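Local coordinates for protein D-ribose pyranase (Bacillus subtilis, PDB 1OGD) that probably interconverts the beta-pyranose and beta-furanose forms of D-ribose, the first step of ribose degradation, working as a decamer built from two pentamers, at residues I24-A29 with C123-G128. Numbering follows the deposited sequence.
With RIP (beta-D-ribopyranose), chain G.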
ATOM      1  N   ILE A  24     -24.681   0.535  10.182  1.00 26.68           N
ATOM      2  CA  ILE A  24     -23.606   1.118  10.966  1.00 27.56           C
ATOM      3  C   ILE A  24     -23.942   0.730  12.400  1.00 27.72           C
ATOM      4  O   ILE A  24     -25.102   0.464  12.719  1.00 26.32           O
ATOM      5  CB  ILE A  24     -23.508   2.662  10.850  1.00 30.17           C
ATOM      6  CG1 ILE A  24     -24.760   3.327  11.407  1.00 32.62           C
ATOM      7  CG2 ILE A  24     -23.271   3.065   9.400  1.00 31.44           C
ATOM      8  CD1 ILE A  24     -24.632   4.835  11.479  1.00 34.84           C
ATOM      9  N   VAL A  25     -22.933   0.687  13.260  1.00 26.80           N
ATOM     10  CA  VAL A  25     -23.146   0.300  14.643  1.00 26.63           C
ATOM     11  C   VAL A  25     -22.738   1.406  15.604  1.00 26.94           C
ATOM     12  O   VAL A  25     -21.727   2.073  15.394  1.00 28.74           O
ATOM     13  CB  VAL A  25     -22.320  -0.976  14.982  1.00 26.51           C
ATOM     14  CG1 VAL A  25     -22.579  -1.413  16.426  1.00 25.28           C
ATOM     15  CG2 VAL A  25     -22.672  -2.098  14.015  1.00 24.66           C
ATOM     16  N   ILE A  26     -23.547   1.622  16.638  1.00 25.33           N
ATOM     17  CA  ILE A  26     -23.225   2.599  17.670  1.00 25.45           C
ATOM     18  C   ILE A  26     -22.947   1.680  18.843  1.00 25.76           C
ATOM     19  O   ILE A  26     -23.789   0.858  19.202  1.00 25.76           O
ATOM     20  CB  ILE A  26     -24.409   3.523  18.002  1.00 27.04           C
ATOM     21  CG1 ILE A  26     -24.780   4.355  16.771  1.00 28.69           C
ATOM     22  CG2 ILE A  26     -24.020   4.460  19.139  1.00 24.90           C
ATOM     23  CD1 ILE A  26     -26.066   5.149  16.927  1.00 32.58           C
ATOM     24  N   ALA A  27     -21.771   1.802  19.441  1.00 26.52           N
ATOM     25  CA  ALA A  27     -21.413   0.893  20.518  1.00 25.94           C
ATOM     26  C   ALA A  27     -20.976   1.535  21.811  1.00 26.06           C
ATOM     27  O   ALA A  27     -20.573   2.697  21.835  1.00 26.14           O
ATOM     28  CB  ALA A  27     -20.305  -0.042  20.027  1.00 25.65           C
ATOM     29  N   ASP A  28     -21.064   0.765  22.894  1.00 26.55           N
ATOM     30  CA  ASP A  28     -20.595   1.242  24.183  1.00 26.82           C
ATOM     31  C   ASP A  28     -19.089   0.983  24.167  1.00 27.58           C
ATOM     32  O   ASP A  28     -18.567   0.430  23.193  1.00 26.60           O
ATOM     33  CB  ASP A  28     -21.297   0.517  25.348  1.00 29.52           C
ATOM     34  CG  ASP A  28     -21.135  -1.002  25.311  1.00 28.53           C
ATOM     35  OD1 ASP A  28     -22.149  -1.690  25.565  1.00 26.55           O
ATOM     36  OD2 ASP A  28     -20.018  -1.510  25.058  1.00 26.18           O
ATOM     37  N   ALA A  29     -18.391   1.387  25.223  1.00 26.46           N
ATOM     38  CA  ALA A  29     -16.944   1.231  25.284  1.00 25.66           C
ATOM     39  C   ALA A  29     -16.400  -0.200  25.323  1.00 25.41           C
ATOM     40  O   ALA A  29     -15.189  -0.409  25.184  1.00 25.47           O
ATOM     41  CB  ALA A  29     -16.399   2.019  26.469  1.00 23.38           C
ATOM     42  N   CYS A 123     -26.406  -0.599  19.290  1.00 29.49           N
ATOM     43  CA  CYS A 123     -27.489  -0.783  18.336  1.00 30.44           C
ATOM     44  C   CYS A 123     -26.990  -0.636  16.910  1.00 28.86           C
ATOM     45  O   CYS A 123     -26.002   0.050  16.648  1.00 29.59           O
ATOM     46  CB  CYS A 123     -28.632   0.205  18.590  1.00 29.88           C
ATOM     47  SG  CYS A 123     -28.290   1.893  18.108  1.00 32.07           S
ATOM     48  N   ILE A 124     -27.682  -1.302  15.998  1.00 29.07           N
ATOM     49  CA  ILE A 124     -27.359  -1.249  14.585  1.00 30.13           C
ATOM     50  C   ILE A 124     -28.453  -0.447  13.892  1.00 31.22           C
ATOM     51  O   ILE A 124     -29.645  -0.719  14.079  1.00 30.83           O
ATOM     52  CB  ILE A 124     -27.324  -2.663  13.964  1.00 30.13           C
ATOM     53  CG1 ILE A 124     -26.085  -3.414  14.456  1.00 31.16           C
ATOM     54  CG2 ILE A 124     -27.343  -2.572  12.442  1.00 30.20           C
ATOM     55  CD1 ILE A 124     -26.044  -4.873  14.022  1.00 32.49           C
ATOM     56  N   LEU A 125     -28.053   0.554  13.116  1.00 30.21           N
ATOM     57  CA  LEU A 125     -29.018   1.358  12.376  1.00 29.37           C
ATOM     58  C   LEU A 125     -28.956   0.906  10.926  1.00 29.45           C
ATOM     59  O   LEU A 125     -27.888   0.916  10.312  1.00 29.23           O
ATOM     60  CB  LEU A 125     -28.676   2.847  12.464  1.00 28.83           C
ATOM     61  CG  LEU A 125     -28.577   3.469  13.857  1.00 30.27           C
ATOM     62  CD1 LEU A 125     -28.269   4.953  13.726  1.00 29.05           C
ATOM     63  CD2 LEU A 125     -29.878   3.253  14.615  1.00 31.95           C
ATOM     64  N   GLN A 126     -30.094   0.484  10.388  1.00 29.21           N
ATOM     65  CA  GLN A 126     -30.154   0.040   9.005  1.00 29.55           C
ATOM     66  C   GLN A 126     -30.682   1.180   8.144  1.00 30.84           C
ATOM     67  O   GLN A 126     -31.789   1.680   8.359  1.00 30.50           O
ATOM     68  CB  GLN A 126     -31.061  -1.182   8.873  1.00 31.25           C
ATOM     69  CG  GLN A 126     -30.905  -1.901   7.545  1.00 33.75           C
ATOM     70  CD  GLN A 126     -31.734  -3.164   7.466  1.00 36.56           C
ATOM     71  OE1 GLN A 126     -32.867  -3.148   6.984  1.00 38.72           O
ATOM     72  NE2 GLN A 126     -31.177  -4.268   7.954  1.00 36.15           N
ATOM     73  N   ALA A 127     -29.875   1.583   7.166  1.00 30.11           N
ATOM     74  CA  ALA A 127     -30.209   2.685   6.273  1.00 30.07           C
ATOM     75  C   ALA A 127     -31.470   2.495   5.441  1.00 30.05           C
ATOM     76  O   ALA A 127     -31.698   1.436   4.858  1.00 28.44           O
ATOM     77  CB  ALA A 127     -29.028   2.969   5.348  1.00 29.00           C
ATOM     78  N   GLY A 128     -32.283   3.543   5.386  1.00 31.43           N
ATOM     79  CA  GLY A 128     -33.493   3.488   4.589  1.00 33.20           C
ATOM     80  C   GLY A 128     -33.206   4.139   3.252  1.00 34.29           C
ATOM     81  O   GLY A 128     -32.050   4.216   2.837  1.00 34.99           O
TER
HETATM   82  C1  RIP G1134     -19.579  -6.177  25.343  1.00 39.76           C
HETATM   83  C2  RIP G1134     -20.421  -4.927  25.379  1.00 37.21           C
HETATM   84  C3  RIP G1134     -21.774  -5.243  25.999  1.00 39.24           C
HETATM   85  C4  RIP G1134     -21.688  -5.906  27.368  1.00 39.61           C
HETATM   86  C5  RIP G1134     -20.819  -7.150  27.224  1.00 40.55           C
HETATM   87  O1  RIP G1134     -20.077  -7.107  24.403  1.00 41.81           O
HETATM   88  O2  RIP G1134     -19.723  -3.962  26.138  1.00 35.15           O
HETATM   89  O3  RIP G1134     -22.563  -4.084  26.064  1.00 38.13           O
HETATM   90  O4  RIP G1134     -21.084  -5.047  28.316  1.00 40.64           O
HETATM   91  O5  RIP G1134     -19.537  -6.864  26.622  1.00 39.91           O
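C123 and I26 face each other as a hydrogen-bonded pair of two antiparallel strands, whose short axes approach to 4.8 Å in the middle of the mixed sheet. I26 N donates to C123 O (2.9 Å), and C123 N returns a bond to I26 O. The small, weakly polar thiol of C123 suits this buried face: SG of C123 lies 4.1 Å from I26 CD1. I124 follows on the other face in a non-hydrogen-bonded pair with V25, where the CA atoms come closer together; CG1 of I124, beside its own backbone N (chi1 -72°), meets V25 CG2 at 3.7 Å. Two beta-branched residues fit an extended strand and fill this face, with I68 against I124. L125 turns back to the side of I26 and pairs with I24 through two backbone bonds, L125 N to I24 O being the shorter at 3.0 Å. CD1 of L125 reaches across to I26 CD1 (3.9 Å), while CB of L125 meets I24 CG1. Helix 51-61 covers this face, F51 packing on I26 and C123 and L58 on I24 and L125. Beyond the paired strands, D28 accepts hydrogen bonds from ribose O3 at OD1 (2.5 Å, a length to be read with caution) and from O2 at OD2 (2.7 Å), with G30 N also held by OD2. An alanine at D28 would probably leave both sugar hydroxyls and the G30 amide without their acceptor. The chemistry thus divides: apolar side chains and four backbone hydrogen bonds join the two strands, and the carboxylate just past the paired part holds the sugar through two neighbouring hydroxyls.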